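Local coordinates for methyltransferase (Pyrococcus horikoshii, PDB 1IXK), which probably transfers a methyl group from S-adenosyl-L-methionine to carbon 5 of cytidine in tRNA, at residues D22-F25 with Q26-E30; L279-F283 with G284-S288; V257-W260 with A261-F265. All coordinates share one frame; numbering follows the deposited sequence.

Contact 1. Residues D22-F25 with Q26-E30; sequences DRYF and QLWGE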
# COMPACT_ATOMS: atom_id res chain seq x y z
N ASP A 22 -1.11 -20.97 15.20
CA ASP A 22 -1.15 -22.18 14.39
C ASP A 22 -1.25 -21.82 12.91
O ASP A 22 -0.63 -22.47 12.07
CB ASP A 22 -2.33 -23.08 14.79
CG ASP A 22 -2.10 -23.80 16.12
OD1 ASP A 22 -0.93 -24.09 16.45
OD2 ASP A 22 -3.09 -24.10 16.81
N ARG A 23 -2.03 -20.80 12.60
CA ARG A 23 -2.18 -20.36 11.21
C ARG A 23 -0.84 -19.88 10.64
O ARG A 23 -0.42 -20.31 9.56
CB ARG A 23 -3.21 -19.23 11.12
CG ARG A 23 -4.66 -19.71 11.04
CD ARG A 23 -5.65 -18.57 11.29
NE ARG A 23 -5.53 -17.45 10.35
CZ ARG A 23 -6.10 -17.40 9.15
NH1 ARG A 23 -6.85 -18.40 8.72
NH2 ARG A 23 -5.93 -16.32 8.39
N TYR A 24 -0.15 -19.01 11.37
CA TYR A 24 1.13 -18.50 10.89
C TYR A 24 2.16 -19.60 10.72
O TYR A 24 2.94 -19.57 9.78
CB TYR A 24 1.66 -17.39 11.80
CG TYR A 24 0.77 -16.16 11.79
CD1 TYR A 24 -0.02 -15.85 10.68
CD2 TYR A 24 0.71 -15.30 12.89
CE1 TYR A 24 -0.84 -14.73 10.66
CE2 TYR A 24 -0.11 -14.17 12.88
CZ TYR A 24 -0.88 -13.90 11.76
OH TYR A 24 -1.70 -12.79 11.73
N PHE A 25 2.18 -20.58 11.63
CA PHE A 25 3.13 -21.67 11.51
C PHE A 25 2.79 -22.54 10.29
O PHE A 25 3.68 -23.06 9.62
CB PHE A 25 3.15 -22.52 12.78
CG PHE A 25 4.12 -23.67 12.73
CD1 PHE A 25 3.72 -24.92 12.27
CD2 PHE A 25 5.45 -23.49 13.10
CE1 PHE A 25 4.63 -25.98 12.19
CE2 PHE A 25 6.37 -24.54 13.02
CZ PHE A 25 5.95 -25.79 12.56
N GLN A 26 1.50 -22.69 10.00
CA GLN A 26 1.08 -23.49 8.84
C GLN A 26 1.44 -22.79 7.53
O GLN A 26 1.66 -23.44 6.51
CB GLN A 26 -0.42 -23.73 8.88
CG GLN A 26 -0.89 -24.49 10.10
CD GLN A 26 -2.38 -24.75 10.08
OE1 GLN A 26 -3.18 -23.84 9.87
NE2 GLN A 26 -2.76 -26.00 10.29
N LEU A 27 1.51 -21.46 7.57
CA LEU A 27 1.83 -20.69 6.39
C LEU A 27 3.32 -20.51 6.15
O LEU A 27 3.79 -20.59 5.02
CB LEU A 27 1.16 -19.31 6.47
CG LEU A 27 -0.37 -19.31 6.36
CD1 LEU A 27 -0.92 -17.94 6.72
CD2 LEU A 27 -0.77 -19.70 4.95
N TRP A 28 4.08 -20.30 7.23
CA TRP A 28 5.51 -20.07 7.10
C TRP A 28 6.44 -20.96 7.92
O TRP A 28 7.65 -20.79 7.88
CB TRP A 28 5.80 -18.59 7.42
CG TRP A 28 5.05 -17.64 6.53
CD1 TRP A 28 5.27 -17.41 5.21
CD2 TRP A 28 3.91 -16.84 6.90
NE1 TRP A 28 4.34 -16.51 4.72
CE2 TRP A 28 3.50 -16.14 5.74
CE3 TRP A 28 3.21 -16.63 8.09
CZ2 TRP A 28 2.41 -15.27 5.74
CZ3 TRP A 28 2.12 -15.77 8.09
CH2 TRP A 28 1.74 -15.09 6.92
N GLY A 29 5.87 -21.91 8.66
CA GLY A 29 6.71 -22.79 9.46
C GLY A 29 7.51 -22.03 10.49
O GLY A 29 7.01 -21.06 11.07
N GLU A 30 8.75 -22.44 10.73
CA GLU A 30 9.60 -21.78 11.72
C GLU A 30 9.82 -20.29 11.46
O GLU A 30 10.11 -19.53 12.38
CB GLU A 30 10.96 -22.49 11.83
CG GLU A 30 11.70 -22.66 10.51
CD GLU A 30 11.29 -23.92 9.75
OE1 GLU A 30 10.10 -24.03 9.37
OE2 GLU A 30 12.16 -24.79 9.54
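Y24 and W28, one helical turn apart at the C-terminal end of helix 18-28, run side by side and point the same way. Their rings meet obliquely: the centroid of the Y24 ring lies 5.7 Å from that of the six-membered ring of W28, and the planes are inclined by 39°, which fits neither a stack nor an edge-to-face pair. The closest approach joins Y24 CD1 to W28 CZ3 at 3.4 Å, and the indole presents its edge there. In the backbone, W28 N donates to Y24 O over 2.9 Å, so backbone and side chains tie the same two residues.

F25 works on another side of the helix. With CG anti to the backbone N (chi1 -180°), the ring stands out from the helix, one face turned toward its C-terminal end. The departing chain passes over that face at G29, whose CA lies 4.1 Å from the F25 ring centroid in a CH-pi contact. G29 is the first residue to leave helical angles, with positive phi (61°), a glycine ending the helix before helix 31-38 begins. G29 N still reaches back to F25 O at 2.7 Å, above the carbonyl plane.

Three polar ends, of R23, Y24 and W28, bind outside the turn. R23 NH2 forms salt bridges with E250 and E252, Y24 OH is hydrogen-bonded to E250, and W28 NE1 to Y298, which joins helix 18-28 to the methyltransferase domain. The Y24 side chain is about 11 Å from that of C247, the predicted nucleophile. Since both carboxylates meet the buried guanidinium, its positive charge is likely to be well compensated.

L27 lies one turn on from R23: L27 N donates to R23 O at 3.0 Å, and L27 CG rests 3.4 Å from R23 O.

Contact 2. Residues L279-F283 with G284-S288; sequences LTNPF and GIELS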
# COMPACT_ATOMS: atom_id res chain seq x y z
N LEU A 279 1.44 -16.25 -1.95
CA LEU A 279 1.23 -17.66 -1.62
C LEU A 279 0.24 -18.35 -2.56
O LEU A 279 -0.86 -17.85 -2.78
CB LEU A 279 0.72 -17.76 -0.17
CG LEU A 279 1.60 -17.10 0.90
CD1 LEU A 279 0.85 -17.06 2.23
CD2 LEU A 279 2.90 -17.87 1.04
N THR A 280 0.63 -19.50 -3.12
CA THR A 280 -0.26 -20.22 -4.02
C THR A 280 -0.80 -21.52 -3.42
O THR A 280 -1.56 -22.24 -4.07
CB THR A 280 0.43 -20.57 -5.37
OG1 THR A 280 1.56 -21.40 -5.13
CG2 THR A 280 0.86 -19.30 -6.09
N ASN A 281 -0.38 -21.83 -2.20
CA ASN A 281 -0.87 -23.03 -1.51
C ASN A 281 -1.07 -22.73 -0.03
O ASN A 281 -0.66 -23.50 0.83
CB ASN A 281 0.12 -24.19 -1.67
CG ASN A 281 -0.51 -25.53 -1.31
OD1 ASN A 281 0.17 -26.44 -0.83
ND2 ASN A 281 -1.80 -25.67 -1.57
N PRO A 282 -1.72 -21.60 0.30
CA PRO A 282 -1.94 -21.27 1.71
C PRO A 282 -2.87 -22.28 2.39
O PRO A 282 -3.97 -22.51 1.92
CB PRO A 282 -2.54 -19.88 1.65
CG PRO A 282 -3.35 -19.94 0.38
CD PRO A 282 -2.39 -20.62 -0.58
N PHE A 283 -2.40 -22.86 3.49
CA PHE A 283 -3.18 -23.85 4.23
C PHE A 283 -3.47 -25.09 3.39
O PHE A 283 -4.42 -25.84 3.67
CB PHE A 283 -4.51 -23.24 4.71
CG PHE A 283 -4.36 -21.98 5.51
CD1 PHE A 283 -3.56 -21.95 6.65
CD2 PHE A 283 -5.05 -20.83 5.15
CE1 PHE A 283 -3.46 -20.78 7.42
CE2 PHE A 283 -4.95 -19.66 5.91
CZ PHE A 283 -4.16 -19.64 7.04
N GLY A 284 -2.67 -25.31 2.35
CA GLY A 284 -2.88 -26.47 1.49
C GLY A 284 -3.94 -26.25 0.43
O GLY A 284 -4.32 -27.18 -0.28
N ILE A 285 -4.42 -25.02 0.33
CA ILE A 285 -5.44 -24.67 -0.66
C ILE A 285 -4.73 -24.24 -1.93
O ILE A 285 -4.10 -23.19 -1.97
CB ILE A 285 -6.31 -23.49 -0.17
CG1 ILE A 285 -6.91 -23.81 1.20
CG2 ILE A 285 -7.39 -23.18 -1.20
CD1 ILE A 285 -7.70 -25.10 1.25
N GLU A 286 -4.84 -25.05 -2.98
CA GLU A 286 -4.19 -24.75 -4.25
C GLU A 286 -4.84 -23.61 -5.03
O GLU A 286 -5.99 -23.70 -5.46
CB GLU A 286 -4.13 -26.00 -5.14
CG GLU A 286 -2.84 -26.82 -5.00
CD GLU A 286 -2.95 -27.96 -4.00
OE1 GLU A 286 -3.66 -28.95 -4.30
OE2 GLU A 286 -2.32 -27.87 -2.93
N LEU A 287 -4.08 -22.53 -5.21
CA LEU A 287 -4.56 -21.36 -5.93
C LEU A 287 -3.90 -21.33 -7.31
O LEU A 287 -2.97 -22.09 -7.57
CB LEU A 287 -4.21 -20.08 -5.17
CG LEU A 287 -4.77 -20.01 -3.75
CD1 LEU A 287 -4.43 -18.65 -3.12
CD2 LEU A 287 -6.29 -20.21 -3.79
N SER A 288 -4.39 -20.46 -8.18
CA SER A 288 -3.85 -20.35 -9.53
C SER A 288 -2.38 -19.93 -9.49
O SER A 288 -1.99 -19.07 -8.71
CB SER A 288 -4.64 -19.31 -10.33
OG SER A 288 -6.02 -19.65 -10.37
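P282 and L287 pack across a loop built on two overlapping beta turns. The first, N281-G284, has type II backbone angles and is closed by G284 N to N281 O (3.1 Å); the second, P282-I285, is of type I' and is closed by I285 N to P282 O (3.0 Å). Outside them L287 N donates to T280 O over 2.8 Å, nearly straight at 171°.

N281 carries CG anti to its own N (chi1 -164°), which lays the amide alongside the E286 side chain. The two flat groups are turned 45° apart, and N281 ND2 comes within 2.6 Å of E286 OE2. E286 arrives there through a bend at chi2. I285 instead leans CG1 over the turn, 3.3 Å from P282 O. G284 suits its place because a CB there would collide with F283 O.

The ring of F283 leads off toward helix 18-28. L287 crosses the proline at about a right angle, its CD1 3.8 Å from P282 CD. That same methyl, L287 CD1, lies 3.7 Å from L279 O, a carbonyl oxygen buried without a polar partner in the model.

Contact 3. Residues V257-W260 with A261-F265; sequences VIQW and ALDNF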
# COMPACT_ATOMS: atom_id res chain seq x y z
N VAL A 257 -8.85 -13.12 -2.06
CA VAL A 257 -9.62 -12.09 -2.74
C VAL A 257 -9.20 -12.02 -4.20
O VAL A 257 -10.04 -11.87 -5.09
CB VAL A 257 -9.39 -10.71 -2.08
CG1 VAL A 257 -10.13 -9.63 -2.87
CG2 VAL A 257 -9.88 -10.74 -0.64
N ILE A 258 -7.89 -12.12 -4.44
CA ILE A 258 -7.38 -12.08 -5.81
C ILE A 258 -7.85 -13.30 -6.61
O ILE A 258 -8.23 -13.18 -7.77
CB ILE A 258 -5.83 -11.98 -5.82
CG1 ILE A 258 -5.40 -10.70 -5.10
CG2 ILE A 258 -5.31 -11.95 -7.26
CD1 ILE A 258 -6.08 -9.46 -5.62
N GLN A 259 -7.82 -14.48 -5.99
CA GLN A 259 -8.28 -15.68 -6.68
C GLN A 259 -9.76 -15.51 -7.03
O GLN A 259 -10.20 -15.87 -8.12
CB GLN A 259 -8.12 -16.93 -5.81
CG GLN A 259 -8.57 -18.20 -6.52
CD GLN A 259 -7.67 -18.55 -7.70
OE1 GLN A 259 -6.51 -18.88 -7.53
NE2 GLN A 259 -8.22 -18.46 -8.90
N TRP A 260 -10.52 -14.97 -6.09
CA TRP A 260 -11.94 -14.74 -6.32
C TRP A 260 -12.13 -13.81 -7.51
O TRP A 260 -12.97 -14.05 -8.36
CB TRP A 260 -12.60 -14.13 -5.08
CG TRP A 260 -14.00 -13.68 -5.34
CD1 TRP A 260 -15.09 -14.47 -5.59
CD2 TRP A 260 -14.46 -12.33 -5.42
NE1 TRP A 260 -16.20 -13.69 -5.82
CE2 TRP A 260 -15.84 -12.37 -5.72
CE3 TRP A 260 -13.83 -11.08 -5.26
CZ2 TRP A 260 -16.61 -11.21 -5.87
CZ3 TRP A 260 -14.60 -9.93 -5.41
CH2 TRP A 260 -15.97 -10.01 -5.71
N ALA A 261 -11.32 -12.75 -7.58
CA ALA A 261 -11.43 -11.80 -8.68
C ALA A 261 -11.12 -12.47 -10.02
O ALA A 261 -11.80 -12.22 -11.01
CB ALA A 261 -10.48 -10.63 -8.45
N LEU A 262 -10.08 -13.31 -10.04
CA LEU A 262 -9.70 -14.00 -11.26
C LEU A 262 -10.82 -14.95 -11.70
O LEU A 262 -11.06 -15.12 -12.89
CB LEU A 262 -8.41 -14.80 -11.03
CG LEU A 262 -7.11 -14.03 -10.81
CD1 LEU A 262 -6.02 -14.99 -10.35
CD2 LEU A 262 -6.70 -13.33 -12.09
N ASP A 263 -11.51 -15.56 -10.73
CA ASP A 263 -12.60 -16.49 -11.04
C ASP A 263 -13.90 -15.76 -11.38
O ASP A 263 -14.71 -16.25 -12.17
CB ASP A 263 -12.93 -17.40 -9.85
CG ASP A 263 -11.77 -18.28 -9.43
OD1 ASP A 263 -10.84 -18.47 -10.23
OD2 ASP A 263 -11.82 -18.79 -8.29
N ASN A 264 -14.09 -14.61 -10.76
CA ASN A 264 -15.32 -13.86 -10.93
C ASN A 264 -15.37 -12.80 -12.03
O ASN A 264 -16.44 -12.51 -12.57
CB ASN A 264 -15.68 -13.22 -9.59
CG ASN A 264 -17.15 -12.90 -9.48
OD1 ASN A 264 -17.99 -13.80 -9.48
ND2 ASN A 264 -17.47 -11.61 -9.39
N PHE A 265 -14.23 -12.21 -12.38
CA PHE A 265 -14.22 -11.18 -13.42
C PHE A 265 -13.30 -11.49 -14.59
O PHE A 265 -12.51 -12.43 -14.54
CB PHE A 265 -13.81 -9.83 -12.82
CG PHE A 265 -14.60 -9.45 -11.59
CD1 PHE A 265 -14.10 -9.71 -10.33
CD2 PHE A 265 -15.83 -8.83 -11.71
CE1 PHE A 265 -14.82 -9.36 -9.18
CE2 PHE A 265 -16.56 -8.47 -10.58
CZ PHE A 265 -16.05 -8.73 -9.31
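One face of the W260 indole is met by two residues from the end of helix 255-264. N264 CB stands 4.0 Å from the centroid of the five-membered ring of W260, a CH-pi contact over that face. Farther along, F265 turns its edge to the six-membered ring in an edge-to-face pair: the W260 and F265 centroids are 5.3 Å apart, the planes are at 84°, and F265 CE1 comes to 3.7 Å from W260 CH2. The N264 amide lies almost parallel to the indole, with ND2 at 3.6 Å from W260 CZ2; N264 ND2 also lies over one face of F265, toward the rim, so the amide sits against both rings. V257 O is at the indole edge, in its plane.

W260 has CG anti to the backbone N (chi1 171°), which carries the indole out from the helix with one face turned toward the C-terminal end, where N264 and F265 lie. N264 N donates to W260 O over 2.7 Å, which fixes the backbone that carries both side chains. Were W260 an alanine, the F265 edge would probably lose the aromatic face it meets, and the N264 side chain would probably be freer to turn.

On another flank, Q259 NE2 gives a hydrogen to D263 OD1 at 2.9 Å; the acceptor lies close to the amide plane, but the donor approaches from 37° above the carboxylate plane. Q259 OE1 accepts from S288 N, so both ends are engaged and the amide's rotation is probably fixed.

I258 and L262 pack on strand 267-270, while A261 and F265 face helix 215-235. Helix 255-264 is the beta-alpha-beta crossover between the parallel strands 240-246 and 267-270, with 307-314 antiparallel between them, as in the Rossmann-like class I methyltransferase fold.

Along the chain contact 1 comes first, on helix 18-28, then contact 3 on helix 255-264, and last contact 2 in the loop between strands 276-277 and 295-297. In space the loop is the middle member: its centre is about 13 Å from that of contact 1 and about 14 Å from that of contact 3, whereas those two stand about 25 Å apart and do not touch. On one side F283 CZ lies 3.4 Å from R23 NH1 of helix 18-28; on the other, L287 CB lies 3.5 Å from Q259 OE1 of helix 255-264. The loop therefore connects the N-terminal region with a helix of the Rossmann-like methyltransferase domain.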